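Local coordinates for protein phenylacetaldehyde dehydrogenase (PDB 4O5H) that probably oxidises phenylacetaldehyde to phenylacetic acid with NAD+ as the electron acceptor, as a member of the aldehyde dehydrogenase family, at residues 99-104 and 218-223; 111-116 and 126-131. One frame throughout, in Å; residues are numbered along the deposited sequence.

Contact 1: 99-104 and 218-223. With EDO (1,2-ethanediol), chain H.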
ATOM      1  N   LEU A  99     -14.962 -23.375  -2.809  1.00 10.00           N
ATOM      2  CA  LEU A  99     -15.284 -24.182  -3.997  1.00 10.05           C
ATOM      3  C   LEU A  99     -16.774 -24.445  -4.141  1.00 10.33           C
ATOM      4  O   LEU A  99     -17.335 -24.401  -5.252  1.00 10.26           O
ATOM      5  CB  LEU A  99     -14.516 -25.516  -3.982  1.00 10.32           C
ATOM      6  CG  LEU A  99     -13.011 -25.398  -4.129  1.00 10.06           C
ATOM      7  CD1 LEU A  99     -12.339 -26.744  -3.855  1.00 10.34           C
ATOM      8  CD2 LEU A  99     -12.641 -24.891  -5.511  1.00 10.13           C
ATOM      9  N   VAL A 100     -17.425 -24.703  -3.019  1.00 10.44           N
ATOM     10  CA  VAL A 100     -18.873 -24.847  -2.973  1.00 10.88           C
ATOM     11  C   VAL A 100     -19.545 -23.563  -3.451  1.00 10.63           C
ATOM     12  O   VAL A 100     -20.480 -23.606  -4.228  1.00 10.99           O
ATOM     13  CB  VAL A 100     -19.354 -25.200  -1.536  1.00 11.22           C
ATOM     14  CG1 VAL A 100     -20.877 -25.126  -1.435  1.00 11.57           C
ATOM     15  CG2 VAL A 100     -18.893 -26.612  -1.163  1.00 11.60           C
ATOM     16  N   LEU A 101     -19.064 -22.426  -2.995  1.00 10.21           N
ATOM     17  CA  LEU A 101     -19.637 -21.161  -3.405  1.00 10.02           C
ATOM     18  C   LEU A 101     -19.493 -20.919  -4.905  1.00  9.95           C
ATOM     19  O   LEU A 101     -20.464 -20.494  -5.558  1.00  9.75           O
ATOM     20  CB  LEU A 101     -19.013 -20.013  -2.606  1.00  9.92           C
ATOM     21  CG  LEU A 101     -19.457 -18.583  -2.959  1.00  9.85           C
ATOM     22  CD1 LEU A 101     -20.969 -18.442  -2.793  1.00 10.25           C
ATOM     23  CD2 LEU A 101     -18.703 -17.604  -2.082  1.00  9.66           C
ATOM     24  N   ALA A 102     -18.329 -21.240  -5.472  1.00  9.83           N
ATOM     25  CA  ALA A 102     -18.168 -21.101  -6.906  1.00  9.97           C
ATOM     26  C   ALA A 102     -19.181 -21.956  -7.699  1.00 10.70           C
ATOM     27  O   ALA A 102     -19.737 -21.497  -8.691  1.00 10.51           O
ATOM     28  CB  ALA A 102     -16.746 -21.451  -7.324  1.00  9.86           C
ATOM     29  N   ASP A 103     -19.396 -23.194  -7.265  1.00 11.33           N
ATOM     30  CA  ASP A 103     -20.414 -24.038  -7.900  1.00 12.15           C
ATOM     31  C   ASP A 103     -21.833 -23.459  -7.765  1.00 12.39           C
ATOM     32  O   ASP A 103     -22.609 -23.510  -8.708  1.00 12.82           O
ATOM     33  CB  ASP A 103     -20.390 -25.433  -7.294  1.00 12.67           C
ATOM     34  CG  ASP A 103     -19.217 -26.273  -7.774  1.00 13.20           C
ATOM     35  OD1 ASP A 103     -18.643 -25.985  -8.851  1.00 13.01           O
ATOM     36  OD2 ASP A 103     -18.915 -27.289  -7.063  1.00 14.10           O
ATOM     37  N   LEU A 104     -22.170 -22.932  -6.585  1.00 12.43           N
ATOM     38  CA  LEU A 104     -23.482 -22.339  -6.375  1.00 12.50           C
ATOM     39  C   LEU A 104     -23.709 -21.139  -7.295  1.00 11.76           C
ATOM     40  O   LEU A 104     -24.811 -20.958  -7.780  1.00 11.65           O
ATOM     41  CB  LEU A 104     -23.678 -21.932  -4.913  1.00 12.98           C
ATOM     42  CG  LEU A 104     -23.857 -23.052  -3.891  1.00 13.58           C
ATOM     43  CD1 LEU A 104     -23.833 -22.498  -2.484  1.00 13.77           C
ATOM     44  CD2 LEU A 104     -25.183 -23.776  -4.090  1.00 14.75           C
ATOM     45  N   LEU A 218     -26.649  -8.799  -2.494  1.00  9.50           N
ATOM     46  CA  LEU A 218     -27.570  -9.412  -1.567  1.00  9.89           C
ATOM     47  C   LEU A 218     -27.815 -10.872  -1.950  1.00 10.21           C
ATOM     48  O   LEU A 218     -27.833 -11.708  -1.072  1.00 10.31           O
ATOM     49  CB  LEU A 218     -28.896  -8.635  -1.442  1.00 10.09           C
ATOM     50  CG  LEU A 218     -28.698  -7.203  -0.868  1.00 10.04           C
ATOM     51  CD1 LEU A 218     -30.011  -6.473  -0.819  1.00 10.26           C
ATOM     52  CD2 LEU A 218     -28.079  -7.246   0.532  1.00  9.97           C
ATOM     53  N   ARG A 219     -27.980 -11.173  -3.226  1.00 10.38           N
ATOM     54  CA  ARG A 219     -28.215 -12.565  -3.627  1.00 10.78           C
ATOM     55  C   ARG A 219     -26.968 -13.393  -3.364  1.00 10.29           C
ATOM     56  O   ARG A 219     -27.067 -14.510  -2.910  1.00 10.61           O
ATOM     57  CB  ARG A 219     -28.666 -12.659  -5.097  1.00 11.28           C
ATOM     58  CG  ARG A 219     -29.027 -14.074  -5.547  1.00 11.88           C
ATOM     59  CD  ARG A 219     -30.277 -14.615  -4.885  1.00 12.62           C
ATOM     60  NE  ARG A 219     -30.638 -15.892  -5.535  1.00 13.20           N
ATOM     61  CZ  ARG A 219     -30.532 -17.095  -4.991  1.00 13.27           C
ATOM     62  NH1 ARG A 219     -30.169 -17.262  -3.722  1.00 13.34           N
ATOM     63  NH2 ARG A 219     -30.796 -18.144  -5.731  1.00 13.61           N
ATOM     64  N   LEU A 220     -25.806 -12.818  -3.583  1.00  9.79           N
ATOM     65  CA  LEU A 220     -24.545 -13.473  -3.286  1.00  9.70           C
ATOM     66  C   LEU A 220     -24.430 -13.774  -1.785  1.00  9.75           C
ATOM     67  O   LEU A 220     -23.999 -14.832  -1.422  1.00  9.92           O
ATOM     68  CB  LEU A 220     -23.354 -12.622  -3.726  1.00  9.40           C
ATOM     69  CG  LEU A 220     -21.966 -13.180  -3.402  1.00  9.32           C
ATOM     70  CD1 LEU A 220     -21.667 -14.460  -4.162  1.00  9.45           C
ATOM     71  CD2 LEU A 220     -20.941 -12.142  -3.730  1.00  9.20           C
ATOM     72  N   GLY A 221     -24.908 -12.882  -0.945  1.00  9.80           N
ATOM     73  CA  GLY A 221     -25.042 -13.155   0.516  1.00 10.07           C
ATOM     74  C   GLY A 221     -25.798 -14.415   0.846  1.00 10.41           C
ATOM     75  O   GLY A 221     -25.365 -15.195   1.666  1.00 10.41           O
ATOM     76  N   GLU A 222     -26.915 -14.635   0.153  1.00 10.82           N
ATOM     77  CA  GLU A 222     -27.700 -15.867   0.288  1.00 10.99           C
ATOM     78  C   GLU A 222     -26.847 -17.091  -0.096  1.00 10.99           C
ATOM     79  O   GLU A 222     -26.868 -18.116   0.615  1.00 10.83           O
ATOM     80  CB  GLU A 222     -28.949 -15.812  -0.570  1.00 11.42           C
ATOM     81  CG  GLU A 222     -29.898 -14.660  -0.184  1.00 11.82           C
ATOM     82  CD  GLU A 222     -31.193 -14.671  -0.968  1.00 12.41           C
ATOM     83  OE1 GLU A 222     -31.386 -15.563  -1.806  1.00 12.59           O
ATOM     84  OE2 GLU A 222     -32.043 -13.778  -0.743  1.00 12.94           O
ATOM     85  N   LEU A 223     -26.094 -16.988  -1.198  1.00 10.72           N
ATOM     86  CA  LEU A 223     -25.289 -18.111  -1.659  1.00 10.94           C
ATOM     87  C   LEU A 223     -24.131 -18.388  -0.665  1.00 10.84           C
ATOM     88  O   LEU A 223     -23.746 -19.532  -0.444  1.00 10.95           O
ATOM     89  CB  LEU A 223     -24.761 -17.853  -3.101  1.00 10.99           C
ATOM     90  CG  LEU A 223     -25.849 -17.649  -4.179  1.00 11.23           C
ATOM     91  CD1 LEU A 223     -25.215 -17.420  -5.533  1.00 11.30           C
ATOM     92  CD2 LEU A 223     -26.795 -18.829  -4.268  1.00 11.75           C
TER
HETATM   93  C1  EDO H 604     -16.478 -28.806  -9.026  1.00 28.61           C
HETATM   94  O1  EDO H 604     -16.213 -28.010  -7.848  1.00 24.55           O
HETATM   95  C2  EDO H 604     -16.263 -28.049 -10.354  1.00 32.39           C
HETATM   96  O2  EDO H 604     -17.456 -27.878 -11.186  1.00 33.70           O
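Helix-to-helix packing within the helical layer of the aldehyde dehydrogenase fold brings Leu101 and Leu104 of helix 91-107 against Leu220 and Leu223 of helix 215-227. The axes of segments 99-104 and 218-223 approach to 10.6 Å, with 128° between their N-to-C directions, a wide spacing that leucine side chains must bridge. Leu101 does so with one methyl: its CG stands anti to the backbone N (chi1 177°), which carries CD1 across to CB of Leu223 at 3.8 Å. The same CD1 also lies near the CD1 of Leu220, more loosely at 4.3 Å. Leu104 points its CB at the opposing helix, and its CD1 rests against the carbonyl oxygen of Leu223 at 3.6 Å, while its CB faces CD2 of that leucine. Leu223 is thus touched by two leucines one helical turn apart, Leu101 at its CB and Leu104 at its CD2. Ala227, a turn further on, also touches Leu101 and Leu104, and Phe139 of helix 124-145 also borders Leu101.

Charged side chains lie off this seam. Arg219 NH1 and Glu222 OE1 form a salt bridge of 2.8 Å within their own helix, poorly angled as a hydrogen bond, and Lys29 pairs with the same carboxylate. Asp103 is salt-bridged to Arg140 and takes a hydrogen bond from O1 of an ethanediol, probably from the crystallisation liquor, at its OD2 (2.9 Å). Between the two segments, then, cohesion probably comes mainly from dispersion and the exclusion of water, with charge pairing kept to the flanks.

Contact 2: 111-116 and 126-131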
ATOM      1  N   GLU A 111     -30.089 -16.588 -13.258  1.00 12.37           N
ATOM      2  CA  GLU A 111     -30.766 -15.699 -12.337  1.00 12.58           C
ATOM      3  C   GLU A 111     -29.878 -14.505 -11.935  1.00 11.95           C
ATOM      4  O   GLU A 111     -30.306 -13.372 -11.936  1.00 11.83           O
ATOM      5  CB  GLU A 111     -31.154 -16.464 -11.053  1.00 13.02           C
ATOM      6  CG  GLU A 111     -31.818 -15.571 -10.031  1.00 13.34           C
ATOM      7  CD  GLU A 111     -31.982 -16.248  -8.685  1.00 13.82           C
ATOM      8  OE1 GLU A 111     -31.615 -17.450  -8.550  1.00 14.19           O
ATOM      9  OE2 GLU A 111     -32.422 -15.543  -7.764  1.00 14.14           O
ATOM     10  N   LEU A 112     -28.634 -14.786 -11.591  1.00 11.61           N
ATOM     11  CA  LEU A 112     -27.702 -13.704 -11.252  1.00 11.23           C
ATOM     12  C   LEU A 112     -27.504 -12.741 -12.387  1.00 11.10           C
ATOM     13  O   LEU A 112     -27.439 -11.527 -12.171  1.00 10.99           O
ATOM     14  CB  LEU A 112     -26.350 -14.287 -10.813  1.00 10.94           C
ATOM     15  CG  LEU A 112     -26.363 -14.947  -9.398  1.00 10.89           C
ATOM     16  CD1 LEU A 112     -25.126 -15.795  -9.172  1.00 10.70           C
ATOM     17  CD2 LEU A 112     -26.463 -13.883  -8.349  1.00 10.88           C
ATOM     18  N   ALA A 113     -27.446 -13.257 -13.605  1.00 11.28           N
ATOM     19  CA  ALA A 113     -27.306 -12.407 -14.795  1.00 11.36           C
ATOM     20  C   ALA A 113     -28.523 -11.532 -15.010  1.00 11.76           C
ATOM     21  O   ALA A 113     -28.397 -10.361 -15.321  1.00 11.57           O
ATOM     22  CB  ALA A 113     -27.058 -13.245 -16.031  1.00 11.54           C
ATOM     23  N   GLU A 114     -29.709 -12.092 -14.825  1.00 12.09           N
ATOM     24  CA  GLU A 114     -30.953 -11.301 -14.953  1.00 12.40           C
ATOM     25  C   GLU A 114     -31.009 -10.183 -13.887  1.00 12.56           C
ATOM     26  O   GLU A 114     -31.353  -9.039 -14.190  1.00 12.59           O
ATOM     27  CB  GLU A 114     -32.193 -12.219 -14.849  1.00 12.61           C
ATOM     28  CG  GLU A 114     -32.308 -13.153 -16.065  1.00 12.79           C
ATOM     29  CD  GLU A 114     -33.507 -14.068 -16.071  1.00 13.18           C
ATOM     30  OE1 GLU A 114     -34.258 -14.135 -15.068  1.00 13.10           O
ATOM     31  OE2 GLU A 114     -33.684 -14.740 -17.123  1.00 13.49           O
ATOM     32  N   ILE A 115     -30.671 -10.528 -12.654  1.00 12.30           N
ATOM     33  CA  ILE A 115     -30.688  -9.547 -11.598  1.00 12.54           C
ATOM     34  C   ILE A 115     -29.720  -8.442 -11.977  1.00 12.57           C
ATOM     35  O   ILE A 115     -30.030  -7.249 -11.854  1.00 12.62           O
ATOM     36  CB  ILE A 115     -30.260 -10.181 -10.229  1.00 12.37           C
ATOM     37  CG1 ILE A 115     -31.323 -11.136  -9.762  1.00 12.72           C
ATOM     38  CG2 ILE A 115     -29.993  -9.103  -9.187  1.00 12.40           C
ATOM     39  CD1 ILE A 115     -30.895 -12.058  -8.642  1.00 12.81           C
ATOM     40  N   GLU A 116     -28.529  -8.830 -12.404  1.00 12.35           N
ATOM     41  CA  GLU A 116     -27.512  -7.848 -12.728  1.00 12.78           C
ATOM     42  C   GLU A 116     -27.942  -6.968 -13.897  1.00 12.81           C
ATOM     43  O   GLU A 116     -27.744  -5.735 -13.867  1.00 12.88           O
ATOM     44  CB  GLU A 116     -26.194  -8.528 -13.064  1.00 12.98           C
ATOM     45  CG  GLU A 116     -25.010  -7.602 -13.013  1.00 13.38           C
ATOM     46  CD  GLU A 116     -24.436  -7.453 -11.607  1.00 14.06           C
ATOM     47  OE1 GLU A 116     -25.223  -7.177 -10.659  1.00 15.21           O
ATOM     48  OE2 GLU A 116     -23.223  -7.650 -11.457  1.00 13.61           O
ATOM     49  N   VAL A 126     -24.084 -10.713 -21.650  1.00 15.95           N
ATOM     50  CA  VAL A 126     -22.734 -10.381 -21.263  1.00 15.07           C
ATOM     51  C   VAL A 126     -22.588 -10.587 -19.780  1.00 14.55           C
ATOM     52  O   VAL A 126     -21.577 -11.134 -19.327  1.00 14.51           O
ATOM     53  CB  VAL A 126     -22.361  -8.932 -21.651  1.00 15.23           C
ATOM     54  CG1 VAL A 126     -20.965  -8.600 -21.214  1.00 15.08           C
ATOM     55  CG2 VAL A 126     -22.454  -8.717 -23.176  1.00 15.83           C
ATOM     56  N   ALA A 127     -23.579 -10.156 -18.996  1.00 13.90           N
ATOM     57  CA  ALA A 127     -23.602 -10.421 -17.554  1.00 13.47           C
ATOM     58  C   ALA A 127     -23.421 -11.917 -17.273  1.00 13.56           C
ATOM     59  O   ALA A 127     -22.720 -12.291 -16.369  1.00 13.36           O
ATOM     60  CB  ALA A 127     -24.893  -9.923 -16.927  1.00 13.30           C
ATOM     61  N   GLN A 128     -24.074 -12.770 -18.057  1.00 13.79           N
ATOM     62  CA  GLN A 128     -24.011 -14.203 -17.810  1.00 13.90           C
ATOM     63  C   GLN A 128     -22.668 -14.800 -18.218  1.00 13.76           C
ATOM     64  O   GLN A 128     -22.025 -15.497 -17.411  1.00 13.36           O
ATOM     65  CB  GLN A 128     -25.138 -14.902 -18.559  1.00 14.57           C
ATOM     66  CG  GLN A 128     -25.328 -16.325 -18.113  1.00 15.34           C
ATOM     67  CD  GLN A 128     -26.603 -16.956 -18.661  1.00 16.42           C
ATOM     68  OE1 GLN A 128     -27.417 -16.321 -19.329  1.00 17.16           O
ATOM     69  NE2 GLN A 128     -26.767 -18.229 -18.369  1.00 17.34           N
ATOM     70  N   GLY A 129     -22.217 -14.469 -19.452  1.00 13.65           N
ATOM     71  CA  GLY A 129     -21.014 -15.049 -19.983  1.00 13.69           C
ATOM     72  C   GLY A 129     -19.703 -14.460 -19.489  1.00 13.40           C
ATOM     73  O   GLY A 129     -18.657 -15.096 -19.535  1.00 12.97           O
ATOM     74  N   LEU A 130     -19.731 -13.209 -19.058  1.00 13.52           N
ATOM     75  CA  LEU A 130     -18.538 -12.587 -18.485  1.00 13.28           C
ATOM     76  C   LEU A 130     -18.654 -12.400 -16.950  1.00 12.46           C
ATOM     77  O   LEU A 130     -17.956 -13.068 -16.217  1.00 11.74           O
ATOM     78  CB  LEU A 130     -18.236 -11.273 -19.129  1.00 14.34           C
ATOM     79  CG  LEU A 130     -16.974 -10.634 -18.550  1.00 15.32           C
ATOM     80  CD1 LEU A 130     -15.726 -11.309 -19.102  1.00 15.98           C
ATOM     81  CD2 LEU A 130     -16.865  -9.176 -18.889  1.00 16.40           C
ATOM     82  N   ASP A 131     -19.510 -11.484 -16.502  1.00 11.85           N
ATOM     83  CA  ASP A 131     -19.569 -11.131 -15.101  1.00 11.82           C
ATOM     84  C   ASP A 131     -19.775 -12.348 -14.202  1.00 11.33           C
ATOM     85  O   ASP A 131     -18.994 -12.575 -13.270  1.00 11.26           O
ATOM     86  CB  ASP A 131     -20.678 -10.117 -14.799  1.00 11.78           C
ATOM     87  CG  ASP A 131     -20.504  -8.826 -15.533  1.00 12.37           C
ATOM     88  OD1 ASP A 131     -20.375  -8.861 -16.802  1.00 13.32           O
ATOM     89  OD2 ASP A 131     -20.567  -7.741 -14.869  1.00 12.43           O
TER
HETATM   90  O   HOH W   1     -20.750  -7.780 -12.177  1.00 11.57           O
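Ala113 and Ala127 meet where two consecutive helices of the aldehyde dehydrogenase fold, 109-120 and 124-145, joined by a short link, pack across each other, an example of how small residues let backbones draw close. The axes of segments 111-116 and 126-131 come within 8.2 Å at an angle of 118°, and the CA atoms of Ala113 and Gln128 are only 4.8 Å apart.

The apolar contacts centre on methyl groups. CB of Ala113 presses on CB of Gln128 at 3.6 Å and lies near the CB of Ala127, whose own methyl also approaches the carbonyl oxygen of Ala113 and CB of Glu116. The chain of Gln128 is extended beyond CG, with CG anti to the backbone N (chi1 -167°); its CB and CG serve the contact, and OE1 accepts a hydrogen bond from Arg110.

The polar part belongs to two acids. Glu116 OE2 and Asp131 OD2 stand 4.3 Å apart, and their like charges would be expected to repel, a cost probably offset by Lys122, which forms a salt bridge with OD2 of Asp131, and by the donors around Glu116: Ser216 at OE1 and the backbone N of Leu188 at OE2. Between the acids sits one water, giving a hydrogen bond of 2.6 Å to Glu116 OE2 and another of 2.7 Å to Asp131 OD2.

Contacts 1 and 2 illustrate how one helix can join neighbouring interfaces: their centres are 14 Å apart, and segment 111-116 packs on both 126-131 and 218-223. The direct tie is a salt bridge from Arg219 NE to Glu111 OE2, 2.9 Å long. Beside it the aliphatic part of Arg219 packs on Ile115 and on Leu112, with Arg219 CG 3.8 Å from Leu112 CD2. Leu223, which packs in contact 1, also meets Leu112, Leu223 CD1 lying 4.0 Å from Leu112 CD1. Helix 91-107 leads directly into helix 109-120 along the chain. Of the two, contact 2 has the bound sodium ion nearby, about 9 Å from the Glu116 side chain; Val51, Asp119 and Asp212 make the metal site.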